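Putative fumarylacetoacetate hydrolase family protein (Yersinia pestis, PDB 3S52) is a putative member of the fumarylacetoacetate hydrolase family, built on the mixed beta-sheet fold of that family, and its own function is not established. Local coordinates at residues S151-N155 and G156-Q160; D104-R108 and E109-G113. One frame throughout, in Å; residues are numbered along the deposited sequence.

Contact 1: residues S151-N155 and G156-Q160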
loop_
_atom_site.group_PDB
_atom_site.type_symbol
_atom_site.label_atom_id
_atom_site.label_comp_id
_atom_site.label_asym_id
_atom_site.label_seq_id
_atom_site.Cartn_x
_atom_site.Cartn_y
_atom_site.Cartn_z
ATOM N N SER A 151 -18.714 -8.923 -15.606
ATOM C CA SER A 151 -18.734 -8.415 -16.963
ATOM C C SER A 151 -18.591 -6.907 -16.957
ATOM O O SER A 151 -19.089 -6.220 -16.064
ATOM C CB SER A 151 -20.005 -8.838 -17.693
ATOM O OG SER A 151 -21.142 -8.301 -17.056
ATOM N N LEU A 152 -17.875 -6.396 -17.946
ATOM C CA LEU A 152 -17.681 -4.967 -18.058
ATOM C C LEU A 152 -17.990 -4.642 -19.484
ATOM O O LEU A 152 -17.405 -5.231 -20.381
ATOM C CB LEU A 152 -16.232 -4.587 -17.765
ATOM C CG LEU A 152 -15.870 -3.132 -18.073
ATOM C CD1 LEU A 152 -16.737 -2.192 -17.223
ATOM C CD2 LEU A 152 -14.395 -2.870 -17.823
ATOM N N THR A 153 -18.940 -3.734 -19.673
ATOM C CA THR A 153 -19.339 -3.256 -20.985
ATOM C C THR A 153 -18.957 -1.783 -21.037
ATOM O O THR A 153 -19.255 -1.032 -20.114
ATOM C CB THR A 153 -20.866 -3.396 -21.177
ATOM O OG1 THR A 153 -21.222 -4.784 -21.171
ATOM C CG2 THR A 153 -21.309 -2.796 -22.474
ATOM N N ILE A 154 -18.260 -1.384 -22.094
ATOM C CA ILE A 154 -17.890 0.008 -22.273
ATOM C C ILE A 154 -18.438 0.507 -23.604
ATOM O O ILE A 154 -18.156 -0.076 -24.658
ATOM C CB ILE A 154 -16.366 0.195 -22.201
ATOM C CG1 ILE A 154 -15.870 -0.094 -20.784
ATOM C CG2 ILE A 154 -15.972 1.609 -22.574
ATOM C CD1 ILE A 154 -14.388 0.134 -20.614
ATOM N N ASN A 155 -19.238 1.567 -23.533
ATOM C CA ASN A 155 -19.926 2.132 -24.693
ATOM C C ASN A 155 -20.658 1.050 -25.471
ATOM O O ASN A 155 -20.556 0.970 -26.695
ATOM C CB ASN A 155 -18.956 2.903 -25.609
ATOM C CG ASN A 155 -18.165 3.969 -24.869
ATOM O OD1 ASN A 155 -18.667 4.617 -23.939
ATOM N ND2 ASN A 155 -16.921 4.170 -25.288
ATOM N N GLY A 156 -21.392 0.206 -24.753
ATOM C CA GLY A 156 -22.218 -0.816 -25.380
ATOM C C GLY A 156 -21.486 -2.041 -25.899
ATOM O O GLY A 156 -22.109 -2.945 -26.455
ATOM N N GLU A 157 -20.167 -2.085 -25.717
ATOM C CA GLU A 157 -19.361 -3.203 -26.202
ATOM C C GLU A 157 -18.748 -3.993 -25.045
ATOM O O GLU A 157 -18.114 -3.420 -24.155
ATOM C CB GLU A 157 -18.233 -2.681 -27.093
ATOM C CG GLU A 157 -17.269 -3.767 -27.527
ATOM C CD GLU A 157 -15.973 -3.218 -28.102
ATOM O OE1 GLU A 157 -15.938 -2.034 -28.494
ATOM O OE2 GLU A 157 -14.982 -3.979 -28.155
ATOM N N ILE A 158 -18.911 -5.306 -25.056
ATOM C CA ILE A 158 -18.355 -6.116 -23.976
ATOM C C ILE A 158 -16.843 -6.069 -24.036
ATOM O O ILE A 158 -16.251 -6.327 -25.073
ATOM C CB ILE A 158 -18.754 -7.574 -24.104
ATOM C CG1 ILE A 158 -20.237 -7.733 -23.797
ATOM C CG2 ILE A 158 -17.893 -8.441 -23.167
ATOM C CD1 ILE A 158 -20.771 -9.090 -24.156
ATOM N N ARG A 159 -16.229 -5.751 -22.908
ATOM C CA ARG A 159 -14.778 -5.591 -22.796
ATOM C C ARG A 159 -14.157 -6.736 -21.997
ATOM O O ARG A 159 -13.142 -7.315 -22.397
ATOM C CB ARG A 159 -14.426 -4.215 -22.230
ATOM C CG ARG A 159 -14.859 -3.100 -23.184
ATOM C CD ARG A 159 -13.887 -2.983 -24.337
ATOM N NE ARG A 159 -12.644 -2.423 -23.828
ATOM C CZ ARG A 159 -12.334 -1.129 -23.853
ATOM N NH1 ARG A 159 -13.168 -0.245 -24.410
ATOM N NH2 ARG A 159 -11.179 -0.726 -23.331
ATOM N N GLN A 160 -14.691 -6.968 -20.806
ATOM C CA GLN A 160 -14.336 -8.163 -20.052
ATOM C C GLN A 160 -15.589 -8.943 -19.668
ATOM O O GLN A 160 -16.627 -8.351 -19.356
ATOM C CB GLN A 160 -13.533 -7.789 -18.813
ATOM C CG GLN A 160 -12.318 -6.917 -19.106
ATOM C CD GLN A 160 -11.495 -6.677 -17.866
ATOM O OE1 GLN A 160 -11.570 -5.615 -17.254
ATOM N NE2 GLN A 160 -10.711 -7.675 -17.477
HETATM O O HOH W 1 -21.569 0.338 -21.960
#

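Contact 2: residues D104-R108 and E109-G113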
loop_
_atom_site.group_PDB
_atom_site.type_symbol
_atom_site.label_atom_id
_atom_site.label_comp_id
_atom_site.label_asym_id
_atom_site.label_seq_id
_atom_site.Cartn_x
_atom_site.Cartn_y
_atom_site.Cartn_z
ATOM N N ASP A 104 -9.658 -2.390 -10.782
ATOM C CA ASP A 104 -8.319 -2.089 -10.350
ATOM C C ASP A 104 -7.775 -1.316 -11.535
ATOM O O ASP A 104 -7.247 -1.900 -12.491
ATOM C CB ASP A 104 -7.583 -3.428 -10.130
ATOM C CG ASP A 104 -6.056 -3.301 -10.098
ATOM O OD1 ASP A 104 -5.520 -2.176 -9.961
ATOM O OD2 ASP A 104 -5.391 -4.364 -10.194
ATOM N N LEU A 105 -7.816 0.013 -11.420
ATOM C CA LEU A 105 -7.379 0.888 -12.509
ATOM C C LEU A 105 -5.873 0.986 -12.467
ATOM O O LEU A 105 -5.282 1.156 -11.402
ATOM C CB LEU A 105 -7.966 2.301 -12.406
ATOM C CG LEU A 105 -9.482 2.515 -12.360
ATOM C CD1 LEU A 105 -9.784 4.001 -12.313
ATOM C CD2 LEU A 105 -10.159 1.870 -13.550
ATOM N N THR A 106 -5.254 0.931 -13.635
ATOM C CA THR A 106 -3.818 0.752 -13.697
ATOM C C THR A 106 -3.241 1.707 -14.716
ATOM O O THR A 106 -3.774 1.829 -15.813
ATOM C CB THR A 106 -3.488 -0.686 -14.130
ATOM O OG1 THR A 106 -4.026 -1.609 -13.173
ATOM C CG2 THR A 106 -1.954 -0.898 -14.261
ATOM N N LEU A 107 -2.130 2.355 -14.393
ATOM C CA LEU A 107 -1.503 3.157 -15.428
ATOM C C LEU A 107 -0.573 2.174 -16.093
ATOM O O LEU A 107 0.545 1.936 -15.646
ATOM C CB LEU A 107 -0.732 4.318 -14.794
ATOM C CG LEU A 107 -1.656 5.311 -14.068
ATOM C CD1 LEU A 107 -0.884 6.354 -13.243
ATOM C CD2 LEU A 107 -2.577 5.989 -15.063
ATOM N N ARG A 108 -1.027 1.654 -17.225
ATOM C CA ARG A 108 -0.442 0.437 -17.767
ATOM C C ARG A 108 0.952 0.696 -18.304
ATOM O O ARG A 108 1.829 -0.153 -18.176
ATOM C CB ARG A 108 -1.328 -0.155 -18.868
ATOM C CG ARG A 108 -0.791 -1.449 -19.469
ATOM C CD ARG A 108 -1.738 -2.043 -20.508
ATOM N NE ARG A 108 -1.217 -3.297 -21.057
ATOM C CZ ARG A 108 -1.912 -4.126 -21.835
ATOM N NH1 ARG A 108 -3.169 -3.852 -22.164
ATOM N NH2 ARG A 108 -1.349 -5.240 -22.284
ATOM N N GLU A 109 1.145 1.861 -18.922
ATOM C CA GLU A 109 2.448 2.237 -19.456
ATOM C C GLU A 109 3.472 2.369 -18.337
ATOM O O GLU A 109 4.583 1.856 -18.448
ATOM C CB GLU A 109 2.364 3.547 -20.259
ATOM C CG GLU A 109 1.422 3.495 -21.471
ATOM C CD GLU A 109 1.155 4.874 -22.083
ATOM O OE1 GLU A 109 2.125 5.646 -22.281
ATOM O OE2 GLU A 109 -0.026 5.189 -22.362
ATOM N N LEU A 110 3.105 3.060 -17.262
ATOM C CA LEU A 110 4.004 3.170 -16.106
ATOM C C LEU A 110 4.301 1.793 -15.529
ATOM O O LEU A 110 5.463 1.447 -15.299
ATOM C CB LEU A 110 3.414 4.060 -15.008
ATOM C CG LEU A 110 3.522 5.579 -15.095
ATOM C CD1 LEU A 110 3.041 6.204 -13.789
ATOM C CD2 LEU A 110 4.943 6.005 -15.388
ATOM N N GLN A 111 3.254 1.007 -15.288
ATOM C CA GLN A 111 3.445 -0.343 -14.755
ATOM C C GLN A 111 4.451 -1.121 -15.589
ATOM O O GLN A 111 5.361 -1.754 -15.051
ATOM C CB GLN A 111 2.137 -1.129 -14.706
ATOM C CG GLN A 111 2.272 -2.449 -13.907
ATOM C CD GLN A 111 1.114 -3.398 -14.150
ATOM O OE1 GLN A 111 0.471 -3.341 -15.194
ATOM N NE2 GLN A 111 0.849 -4.280 -13.194
ATOM N N ALA A 112 4.307 -1.068 -16.906
ATOM C CA ALA A 112 5.256 -1.783 -17.761
ATOM C C ALA A 112 6.693 -1.311 -17.520
ATOM O O ALA A 112 7.619 -2.115 -17.478
ATOM C CB ALA A 112 4.877 -1.651 -19.206
ATOM N N GLY A 113 6.884 -0.012 -17.344
ATOM C CA GLY A 113 8.213 0.504 -17.044
ATOM C C GLY A 113 8.730 0.024 -15.691
ATOM O O GLY A 113 9.895 -0.351 -15.566
#

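Contact 1: residues S151-N155 and G156-Q160
The carbonyl oxygen of Leu152 takes two backbone N-H groups from successive residues: Arg159 N lies 2.8 Å from Leu152 O, almost straight ahead of the carbonyl, and Gln160 N, at 3.3 Å from the same oxygen, uses a lone pair in the carbonyl plane. The extra residue turns Arg159 toward the partner strand, where its chain, bent at chi2 and chi3, folds back over Ile154. Arg159 CG packs 3.8 Å from Ile154 CB, and Ile154 CD1 sits over the centre of one face of the guanidinium, 4.0 Å above its plane. Isoleucine suits this place because its branches can cover both the aliphatic stem and the flat group, while Arg159 NH2 bonds to Pro200 O. Gln160, on the face of Leu152 and Ile154, is buried; OE1 accepts from Ile74 N and His72 ND1, which satisfies it. Thr153 has OG1 beside its backbone N (chi1 -65°), which leaves CG2 anti to N and puts this methyl 3.5 Å from Gly156 C. The strands are joined by a type I' turn, where Asn155 and Gly156 both take positive phi, residue types that tolerate it well; Asn155 OD1 also accepts from Met206 N. A water accepts from Gly156 N. The whole is a two-residue beta hairpin with a classic bulge, at the edge of the four-stranded antiparallel sheet.

Contact 2: residues D104-R108 and E109-G113
Leu107 and Leu110 lie side by side and point the same way where strand 96-107 gives over to helix 108-117, with Leu107 at the N-cap position. Their CD1 methyls meet at 4.0 Å, Leu107 CD1 to Leu110 CD1, and the spacing of three residues brings both onto one flank of the first turn. Leucine fits both places, since each branched end has apolar company: Leu107 also touches Phe67, Phe127 and Val70, and Leu110 rests on Ala124 of helix 122-125.

Thr106 and Gln111 meet on another side of the turn, their side chains crossing at a slant. Thr106 CG2 stands anti to its own backbone N, which turns the methyl to the helix and places it 3.6 Å from Gln111 OE1. In Gln111 the CG is likewise anti to N (chi1 -169°) and the chain runs on extended, carrying the amide back past the N-terminal turn to the threonine. The contact is a van der Waals one; the hydroxyl serves a different partner, accepting from Lys125 NZ, with a weak bond to Asp104 O besides. A small beta-branched residue thus offers a methyl to one neighbour and an oxygen to another. The Gln111 side chain is also about 4 Å from a bound sulfate ion, probably from the crystallisation liquor.

The side chains of Arg108 and Glu109 start out away from this junction; a glutamate in the first turn is probably favoured by the partial positive charge of the helix start. Ala112 N bonds to Arg108 O at 2.9 Å, and Ala112 CB, 3.5 Å from Arg108 O, adds little bulk beside the bond. The first helical bond is nearly linear: Gln111 N reaches Leu107 O at 2.9 Å, with an angle of 174° at the hydrogen.

Along the chain contact 2 comes first and contact 1 follows, in series. Their centres are 20 Å apart and their nearest atoms about 7 Å, without touching. Contact 2 lies where a strand of the mixed sheet passes into a helix, whereas contact 1 is a hairpin of the separate four-stranded antiparallel sheet. Strand 70-80 connects their surroundings: it pairs with strand 96-107 and supplies Val70, His71 and Glu73 beside contact 2, while His72 and Ile74 meet the hairpin. Neighbouring residues of one strand therefore serve both places, tying the second sheet to the mixed sheet within a single fold.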